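Local coordinates for p800 reaction center core protein (Heliobacterium modesticaldum, PDB 5V8K) that forms the homodimeric core of a photosynthetic reaction center, binding bacteriochlorophyll g pigments and contributing cysteines to a [4Fe-4S] cluster, at residues Gln440-Ile445 and Gly578-Cys583; Gln541-Arg546 and Asn570-Leu575. All blocks are in the same frame, centred on the assembly; numbering follows the deposited sequence.

Contact 1: Gln440-Ile445 and Gly578-Cys583; sequences QFYLAI and GKAIGC. With DGG (1-[glycerolylphosphonyl]-2-[8-(2-hexyl-cyclopropyl)-octanal-1-yl]-3-[hexadecanal-1-yl]-glycerol), chain B.
Tyr442 lays one face of its ring over the backbone at Lys579 C and Ala580 N. Lys579 O sits 4.3 Å above the ring plane, over its centre. The hydroxyl lies between Ala580 and the lipid: Tyr442 OH is 3.3 Å from Ala580 CB and 3.2 Å from DGG C23 of its tail. Carbon C30 of the same tail lies at the ring edge. On the other helix Cys583 SG, anti to its backbone N (chi1 173°), packs 3.8 Å from Tyr442 CB and 3.7 Å from Ile445 CG2, with an oblique sulfur-aromatic contact to the tyrosine ring. The segments lie on helices 437-447 and 575-599, both predicted transmembrane, of the PsaA/PsaB-type core. The axes of 440-445 and 578-583 run nearly parallel, at 16°, and approach to 10.4 Å. An alanine at Tyr442 would probably open a gap beside Ala580 and the tail carbon C23, and leave Cys583 SG without its aromatic neighbour. Ile445 CD1, 4.0 Å from DGG C33, meets the tail further along. Lys579 CB touches the ring rim, while its amine is held by a salt bridge to Asp439 and a hydrogen bond to Ser434. Tyr542 of the second subunit packs on Tyr442.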
loop_
_atom_site.group_PDB
_atom_site.type_symbol
_atom_site.label_atom_id
_atom_site.label_comp_id
_atom_site.label_asym_id
_atom_site.label_seq_id
_atom_site.Cartn_x
_atom_site.Cartn_y
_atom_site.Cartn_z
ATOM N N GLN A 440 7.408 18.646 5.651
ATOM C CA GLN A 440 6.699 19.049 4.439
ATOM C C GLN A 440 7.513 18.735 3.184
ATOM O O GLN A 440 6.940 18.487 2.117
ATOM C CB GLN A 440 6.352 20.536 4.487
ATOM C CG GLN A 440 5.324 20.906 5.553
ATOM C CD GLN A 440 3.973 20.241 5.294
ATOM O OE1 GLN A 440 3.405 20.343 4.198
ATOM N NE2 GLN A 440 3.475 19.525 6.287
ATOM N N PHE A 441 8.842 18.761 3.278
ATOM C CA PHE A 441 9.668 18.249 2.189
ATOM C C PHE A 441 9.319 16.802 1.865
ATOM O O PHE A 441 9.082 16.460 0.705
ATOM C CB PHE A 441 11.151 18.375 2.535
ATOM C CG PHE A 441 12.028 17.489 1.688
ATOM C CD1 PHE A 441 12.358 17.859 0.411
ATOM C CD2 PHE A 441 12.447 16.271 2.159
ATOM C CE1 PHE A 441 13.134 17.051 -0.388
ATOM C CE2 PHE A 441 13.229 15.406 1.360
ATOM C CZ PHE A 441 13.581 15.800 0.079
ATOM N N TYR A 442 9.284 15.927 2.879
ATOM C CA TYR A 442 8.923 14.532 2.631
ATOM C C TYR A 442 7.551 14.441 1.993
ATOM O O TYR A 442 7.323 13.597 1.113
ATOM C CB TYR A 442 8.931 13.708 3.921
ATOM C CG TYR A 442 10.203 13.704 4.695
ATOM C CD1 TYR A 442 11.427 13.501 4.077
ATOM C CD2 TYR A 442 10.194 13.916 6.062
ATOM C CE1 TYR A 442 12.583 13.529 4.787
ATOM C CE2 TYR A 442 11.380 13.932 6.808
ATOM C CZ TYR A 442 12.584 13.720 6.152
ATOM O OH TYR A 442 13.800 13.778 6.845
ATOM N N LEU A 443 6.587 15.251 2.488
ATOM C CA LEU A 443 5.231 15.124 1.999
ATOM C C LEU A 443 5.161 15.529 0.534
ATOM O O LEU A 443 4.409 14.940 -0.244
ATOM C CB LEU A 443 4.272 15.979 2.875
ATOM C CG LEU A 443 2.765 15.872 2.665
ATOM C CD1 LEU A 443 2.294 14.410 2.841
ATOM C CD2 LEU A 443 1.945 16.782 3.582
ATOM N N ALA A 444 5.941 16.529 0.131
ATOM C CA ALA A 444 5.951 16.885 -1.282
ATOM C C ALA A 444 6.515 15.742 -2.133
ATOM O O ALA A 444 5.996 15.451 -3.221
ATOM C CB ALA A 444 6.719 18.180 -1.493
ATOM N N ILE A 445 7.533 15.034 -1.624
ATOM C CA ILE A 445 8.055 13.860 -2.323
ATOM C C ILE A 445 6.951 12.824 -2.524
ATOM O O ILE A 445 6.808 12.253 -3.606
ATOM C CB ILE A 445 9.247 13.256 -1.559
ATOM C CG1 ILE A 445 10.444 14.248 -1.491
ATOM C CG2 ILE A 445 9.651 11.924 -2.185
ATOM C CD1 ILE A 445 11.111 14.536 -2.866
ATOM N N GLY A 578 13.266 7.356 10.769
ATOM C CA GLY A 578 12.293 6.506 10.107
ATOM C C GLY A 578 11.470 7.240 9.070
ATOM O O GLY A 578 11.084 6.663 8.057
ATOM N N LYS A 579 11.251 8.536 9.268
ATOM C CA LYS A 579 10.508 9.309 8.278
ATOM C C LYS A 579 11.359 9.581 7.047
ATOM O O LYS A 579 10.871 9.476 5.918
ATOM C CB LYS A 579 9.989 10.615 8.898
ATOM C CG LYS A 579 8.524 10.599 9.167
ATOM C CD LYS A 579 8.109 11.405 10.382
ATOM C CE LYS A 579 8.601 12.841 10.381
ATOM N NZ LYS A 579 7.656 13.677 11.273
ATOM N N ALA A 580 12.639 9.905 7.246
ATOM C CA ALA A 580 13.553 10.133 6.127
ATOM C C ALA A 580 13.773 8.861 5.300
ATOM O O ALA A 580 13.703 8.883 4.061
ATOM C CB ALA A 580 14.904 10.648 6.620
ATOM N N ILE A 581 14.049 7.746 5.973
ATOM C CA ILE A 581 14.332 6.483 5.287
ATOM C C ILE A 581 13.045 5.911 4.694
ATOM O O ILE A 581 13.028 5.365 3.580
ATOM C CB ILE A 581 14.984 5.488 6.267
ATOM C CG1 ILE A 581 16.353 5.992 6.684
ATOM C CG2 ILE A 581 15.077 4.074 5.654
ATOM C CD1 ILE A 581 16.957 5.243 7.874
ATOM N N GLY A 582 11.943 6.053 5.431
ATOM C CA GLY A 582 10.670 5.555 4.946
ATOM C C GLY A 582 10.217 6.294 3.715
ATOM O O GLY A 582 9.733 5.685 2.760
ATOM N N CYS A 583 10.378 7.609 3.704
ATOM C CA CYS A 583 9.993 8.369 2.530
ATOM C C CYS A 583 10.882 8.010 1.348
ATOM O O CYS A 583 10.385 7.751 0.253
ATOM C CB CYS A 583 10.036 9.867 2.831
ATOM S SG CYS A 583 9.758 10.941 1.388
HETATM C C11 DGG B . 18.365 2.835 2.384
HETATM C C10 DGG B . 19.253 3.604 3.333
HETATM C C9 DGG B . 19.396 5.030 2.831
HETATM C C8 DGG B . 18.060 5.706 2.575
HETATM C C7 DGG B . 18.167 6.963 1.723
HETATM C C6 DGG B . 18.675 8.201 2.436
HETATM C C5 DGG B . 18.368 8.159 3.908
HETATM C C4 DGG B . 18.962 9.340 4.644
HETATM C C3 DGG B . 18.612 9.257 6.117
HETATM C C2 DGG B . 19.117 10.462 6.876
HETATM C C1 DGG B . 18.801 10.301 8.332
HETATM O O1 DGG B . 18.682 9.224 8.814
HETATM O O17 DGG B . 18.617 11.421 9.177
HETATM C C17 DGG B . 18.581 11.301 10.582
HETATM C C19 DGG B . 18.649 12.696 11.202
HETATM O O19 DGG B . 17.459 13.416 10.886
HETATM C C21 DGG B . 17.549 14.636 10.132
HETATM O O21 DGG B . 18.431 15.370 10.473
HETATM C C22 DGG B . 16.613 14.862 8.971
HETATM C C23 DGG B . 16.833 13.890 7.794
HETATM C C24 DGG B . 17.145 14.505 6.424
HETATM C C25 DGG B . 18.303 13.877 5.629
HETATM C C26 DGG B . 18.151 13.962 4.118
HETATM C C27 DGG B . 17.180 12.917 3.605
HETATM C C28 DGG B . 16.940 13.017 2.109
HETATM C C29 DGG B . 16.277 11.767 1.558
HETATM C C30 DGG B . 14.829 11.495 1.931
HETATM C C31 DGG B . 13.983 11.273 0.700
HETATM C C32 DGG B . 14.545 11.995 -0.498
HETATM C C33 DGG B . 13.711 11.777 -1.731
HETATM C C18 DGG B . 18.833 12.648 12.703
HETATM P P DGG B . 18.047 12.036 14.968
HETATM O OP1 DGG B . 18.517 13.375 15.386
HETATM O OP2 DGG B . 17.734 12.154 13.432
HETATM O OP3 DGG B . 18.979 10.893 15.022
HETATM O OP4 DGG B . 16.781 11.595 15.805
HETATM C C40 DGG B . 16.898 10.615 16.838
HETATM C C41 DGG B . 16.358 11.092 18.200
HETATM O O42 DGG B . 16.363 12.515 18.295
HETATM C C43 DGG B . 17.075 10.489 19.425
HETATM O O44 DGG B . 17.128 9.071 19.296
#

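Contact 2: Gln541-Arg546 and Asn570-Leu575; sequences QYRGSR and NRALSL. With AOH (8(1)-OH-Chlorophyll aF), chain E.
Arg543 binds two consecutive carbonyls of the facing loop. Arg543 NE donates to Leu573 O at 2.8 Å, with an N-H...O angle of 164°. Arg543 NH2 donates to Ala572 O, also at 2.8 Å and at 155°. Both oxygens lie in the guanidinium plane, at its edge, but each donor stands above the plane of its carbonyl. The turn at chi2 (-94°) sets CD on its course to this edge. The third nitrogen, Arg543 NH1, donates to Gly431 O of the second subunit. Arg571 NH1, 3.0 Å away, also donates to Ala572 O, from the opposite carbonyl face. Arg571 NH1 also forms a salt bridge with Glu577, whose OE1 accepts from Ser574 N. Ser574 is the N-cap of helix 575-599; this bond and Ser574 OG, which caps a backbone N early in the helix, are consistent with a capping box. Ser574 OG is also hydrogen-bonded to the lipid phosphate oxygen OP4. One polar link of Arg546 runs through water. Arg546 NH1 donates to water 1 at 2.9 Å. Water 1, 3.0 Å from Ser574 O, can donate to that oxygen, though more acceptors than protons are in reach. Ala572 CB covers one face of the Arg546 guanidinium. Apolar packing adds to this: Leu575 CD2 touches Arg543 CB at 3.7 Å, and Leu575 lines the iron-sulfur pocket. On the chlorophyll side, Ser545 OG donates to AOH OBD at 2.8 Å, and Arg546 CG packs on the same pigment ring. Its magnesium is bound by water 2. Two arginines meet at one carbonyl, Arg543 NH2 and Arg571 NH1 being 4.4 Å apart; the salt bridge of Arg571 to Glu577 is likely to ease their repulsion. The two carbonyl bonds tie this loop to the start of helix 543-560, beside pigment, lipid and the second subunit.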
loop_
_atom_site.group_PDB
_atom_site.type_symbol
_atom_site.label_atom_id
_atom_site.label_comp_id
_atom_site.label_asym_id
_atom_site.label_seq_id
_atom_site.Cartn_x
_atom_site.Cartn_y
_atom_site.Cartn_z
ATOM N N GLN A 541 2.225 5.812 12.746
ATOM C CA GLN A 541 2.289 6.273 14.140
ATOM C C GLN A 541 2.537 5.117 15.104
ATOM O O GLN A 541 1.657 4.776 15.903
ATOM C CB GLN A 541 0.977 6.972 14.524
ATOM C CG GLN A 541 0.763 8.304 13.870
ATOM C CD GLN A 541 -0.669 8.752 13.982
ATOM O OE1 GLN A 541 -1.288 8.556 15.015
ATOM N NE2 GLN A 541 -1.205 9.348 12.925
ATOM N N TYR A 542 3.708 4.478 15.022
ATOM C CA TYR A 542 3.943 3.260 15.786
ATOM C C TYR A 542 5.397 3.132 16.248
ATOM O O TYR A 542 5.860 2.026 16.549
ATOM C CB TYR A 542 3.524 2.041 14.958
ATOM C CG TYR A 542 2.124 1.564 15.297
ATOM C CD1 TYR A 542 1.892 0.765 16.395
ATOM C CD2 TYR A 542 1.039 1.918 14.508
ATOM C CE1 TYR A 542 0.629 0.360 16.741
ATOM C CE2 TYR A 542 -0.252 1.520 14.835
ATOM C CZ TYR A 542 -0.455 0.727 15.941
ATOM O OH TYR A 542 -1.731 0.319 16.266
ATOM N N ARG A 543 6.113 4.248 16.363
ATOM C CA ARG A 543 7.526 4.159 16.681
ATOM C C ARG A 543 7.760 3.655 18.096
ATOM O O ARG A 543 8.699 2.888 18.337
ATOM C CB ARG A 543 8.176 5.507 16.503
ATOM C CG ARG A 543 9.716 5.401 16.484
ATOM C CD ARG A 543 10.334 5.628 17.861
ATOM N NE ARG A 543 11.758 5.324 17.865
ATOM C CZ ARG A 543 12.536 5.485 18.924
ATOM N NH1 ARG A 543 12.013 5.924 20.052
ATOM N NH2 ARG A 543 13.820 5.196 18.861
ATOM N N GLY A 544 6.960 4.114 19.058
ATOM C CA GLY A 544 7.116 3.640 20.421
ATOM C C GLY A 544 6.911 2.147 20.562
ATOM O O GLY A 544 7.631 1.475 21.309
ATOM N N SER A 545 5.904 1.606 19.873
ATOM C CA SER A 545 5.701 0.162 19.856
ATOM C C SER A 545 6.993 -0.565 19.492
ATOM O O SER A 545 7.382 -1.540 20.143
ATOM C CB SER A 545 4.606 -0.195 18.858
ATOM O OG SER A 545 4.386 -1.580 18.885
ATOM N N ARG A 546 7.648 -0.109 18.419
ATOM C CA ARG A 546 8.849 -0.755 17.917
ATOM C C ARG A 546 10.034 -0.620 18.876
ATOM O O ARG A 546 10.813 -1.559 19.042
ATOM C CB ARG A 546 9.183 -0.159 16.550
ATOM C CG ARG A 546 8.180 -0.579 15.471
ATOM C CD ARG A 546 8.204 0.337 14.254
ATOM N NE ARG A 546 9.533 0.809 13.869
ATOM C CZ ARG A 546 9.843 2.081 13.645
ATOM N NH1 ARG A 546 11.089 2.413 13.340
ATOM N NH2 ARG A 546 8.942 3.043 13.748
ATOM N N ASN A 570 19.302 -2.427 19.017
ATOM C CA ASN A 570 19.727 -1.539 20.104
ATOM C C ASN A 570 18.664 -0.493 20.385
ATOM O O ASN A 570 18.445 -0.108 21.534
ATOM C CB ASN A 570 21.031 -0.829 19.736
ATOM C CG ASN A 570 22.217 -1.313 20.513
ATOM O OD1 ASN A 570 22.257 -2.411 21.070
ATOM N ND2 ASN A 570 23.226 -0.484 20.522
ATOM N N ARG A 571 17.992 -0.025 19.338
ATOM C CA ARG A 571 16.803 0.815 19.479
ATOM C C ARG A 571 16.096 0.806 18.142
ATOM O O ARG A 571 16.662 0.395 17.118
ATOM C CB ARG A 571 17.157 2.247 19.902
ATOM C CG ARG A 571 18.127 2.929 18.951
ATOM C CD ARG A 571 18.221 4.413 19.226
ATOM N NE ARG A 571 19.131 5.093 18.291
ATOM C CZ ARG A 571 18.796 5.527 17.076
ATOM N NH1 ARG A 571 17.550 5.364 16.582
ATOM N NH2 ARG A 571 19.705 6.151 16.343
ATOM N N ALA A 572 14.837 1.229 18.155
ATOM C CA ALA A 572 14.173 1.422 16.879
ATOM C C ALA A 572 14.697 2.703 16.245
ATOM O O ALA A 572 15.163 3.625 16.924
ATOM C CB ALA A 572 12.653 1.476 17.061
ATOM N N LEU A 573 14.659 2.742 14.929
ATOM C CA LEU A 573 14.837 4.002 14.235
ATOM C C LEU A 573 13.939 5.062 14.878
ATOM O O LEU A 573 12.804 4.779 15.271
ATOM C CB LEU A 573 14.485 3.833 12.766
ATOM C CG LEU A 573 15.305 2.826 11.965
ATOM C CD1 LEU A 573 14.565 2.632 10.709
ATOM C CD2 LEU A 573 16.614 3.375 11.687
ATOM N N SER A 574 14.468 6.269 15.023
ATOM C CA SER A 574 13.754 7.374 15.635
ATOM C C SER A 574 12.708 7.928 14.677
ATOM O O SER A 574 12.649 7.558 13.507
ATOM C CB SER A 574 14.727 8.476 16.040
ATOM O OG SER A 574 15.342 9.072 14.905
ATOM N N LEU A 575 11.853 8.817 15.197
ATOM C CA LEU A 575 10.850 9.462 14.353
ATOM C C LEU A 575 11.516 10.073 13.135
ATOM O O LEU A 575 11.102 9.825 12.004
ATOM C CB LEU A 575 10.074 10.541 15.128
ATOM C CG LEU A 575 9.196 10.058 16.290
ATOM C CD1 LEU A 575 8.616 11.220 16.971
ATOM C CD2 LEU A 575 8.045 9.114 15.821
HETATM C C1 AOH E . 9.547 -12.297 14.385
HETATM C C2 AOH E . 9.901 -11.858 12.990
HETATM C C3 AOH E . 9.218 -12.209 11.909
HETATM C C4 AOH E . 8.039 -13.093 11.989
HETATM C C5 AOH E . 9.715 -11.738 10.575
HETATM C C6 AOH E . 10.586 -12.794 9.905
HETATM C C7 AOH E . 10.747 -12.314 8.481
HETATM C C8 AOH E . 11.443 -12.997 7.580
HETATM C C9 AOH E . 12.146 -14.251 8.008
HETATM C C10 AOH E . 11.624 -12.422 6.197
HETATM C C11 AOH E . 10.559 -12.600 5.141
HETATM C C15 AOH E . 9.305 -12.815 2.476
HETATM C C14 AOH E . 11.276 -11.495 1.443
HETATM C C13 AOH E . 10.616 -12.115 2.651
HETATM C C12 AOH E . 11.173 -12.024 3.873
HETATM N NB AOH E . 6.856 -6.283 9.834
HETATM N ND AOH E . 6.009 -4.009 13.092
HETATM C C1A AOH E . 7.854 -6.297 13.967
HETATM C C1B AOH E . 7.708 -7.327 9.752
HETATM C C1C AOH E . 4.899 -4.112 9.087
HETATM C C1D AOH E . 5.216 -2.937 13.231
HETATM C C2A AOH E . 8.562 -7.475 14.572
HETATM C C2B AOH E . 7.847 -7.799 8.449
HETATM C C2C AOH E . 3.898 -3.234 8.691
HETATM C C2D AOH E . 5.210 -2.495 14.541
HETATM C C3A AOH E . 9.107 -8.061 13.269
HETATM C C3B AOH E . 6.989 -6.998 7.704
HETATM C C3C AOH E . 3.609 -2.460 9.797
HETATM C C3D AOH E . 6.046 -3.364 15.235
HETATM C C4A AOH E . 8.359 -7.370 12.158
HETATM C C4B AOH E . 6.379 -6.107 8.585
HETATM C C4C AOH E . 4.473 -2.942 10.795
HETATM C C4D AOH E . 6.503 -4.321 14.332
HETATM C CAA AOH E . 7.611 -8.354 15.372
HETATM C CAB AOH E . 6.929 -7.202 6.266
HETATM C CAC AOH E . 2.562 -1.433 9.842
HETATM C CAD AOH E . 6.494 -3.852 16.569
HETATM C CBA AOH E . 8.385 -9.299 16.293
HETATM C CBB AOH E . 6.473 -6.385 5.363
HETATM C CBC AOH E . 2.997 -0.111 10.385
HETATM C CBD AOH E . 7.378 -5.039 16.359
HETATM C CED AOH E . 11.053 -3.870 16.625
HETATM C CGA AOH E . 8.443 -10.713 15.797
HETATM C CGD AOH E . 8.763 -4.764 16.888
HETATM C CHA AOH E . 7.346 -5.273 14.907
HETATM C CHB AOH E . 8.440 -7.876 10.923
HETATM C CHC AOH E . 5.439 -5.086 8.151
HETATM C CHD AOH E . 4.439 -2.351 12.120
HETATM C CMA AOH E . 10.603 -7.834 13.096
HETATM C CMB AOH E . 8.724 -8.913 7.926
HETATM C CMC AOH E . 3.232 -3.158 7.347
HETATM C CMD AOH E . 4.448 -1.292 15.022
HETATM N NA AOH E . 7.711 -6.299 12.644
HETATM N NC AOH E . 5.280 -3.921 10.356
HETATM O O1 AOH E . 1.448 -1.886 10.651
HETATM O O1A AOH E . 7.454 -11.288 15.362
HETATM O O1D AOH E . 9.130 -5.188 17.971
HETATM O O2A AOH E . 9.642 -11.137 15.205
HETATM O O2D AOH E . 9.706 -3.993 16.115
HETATM O OBD AOH E . 6.399 -3.068 17.577
HETATM MG MG AOH E . 6.648 -5.029 11.452
HETATM O O HOH W 1 10.731 5.314 13.101
HETATM O O HOH W 2 8.503 -3.620 10.952
#

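How the contacts relate
Following the chain, residues 440-445 on helix 437-447 come first. The polypeptide then runs through 132 mostly helical residues before contact 1 closes this long loop at 578-583. Contact 2 falls within that span. It joins the start of helix 543-560 to the loop just before helix 575-599, closing a short excursion of 23 residues that includes helix 563-566. The two contacts therefore nest and do not cross. They meet at the head of helix 575-599, where Leu573 packs against Gly578 and Ile581. Contact 1 ties this helix to helix 437-447, and contact 2 ties its entrance to helix 543-560. Both also touch the second subunit.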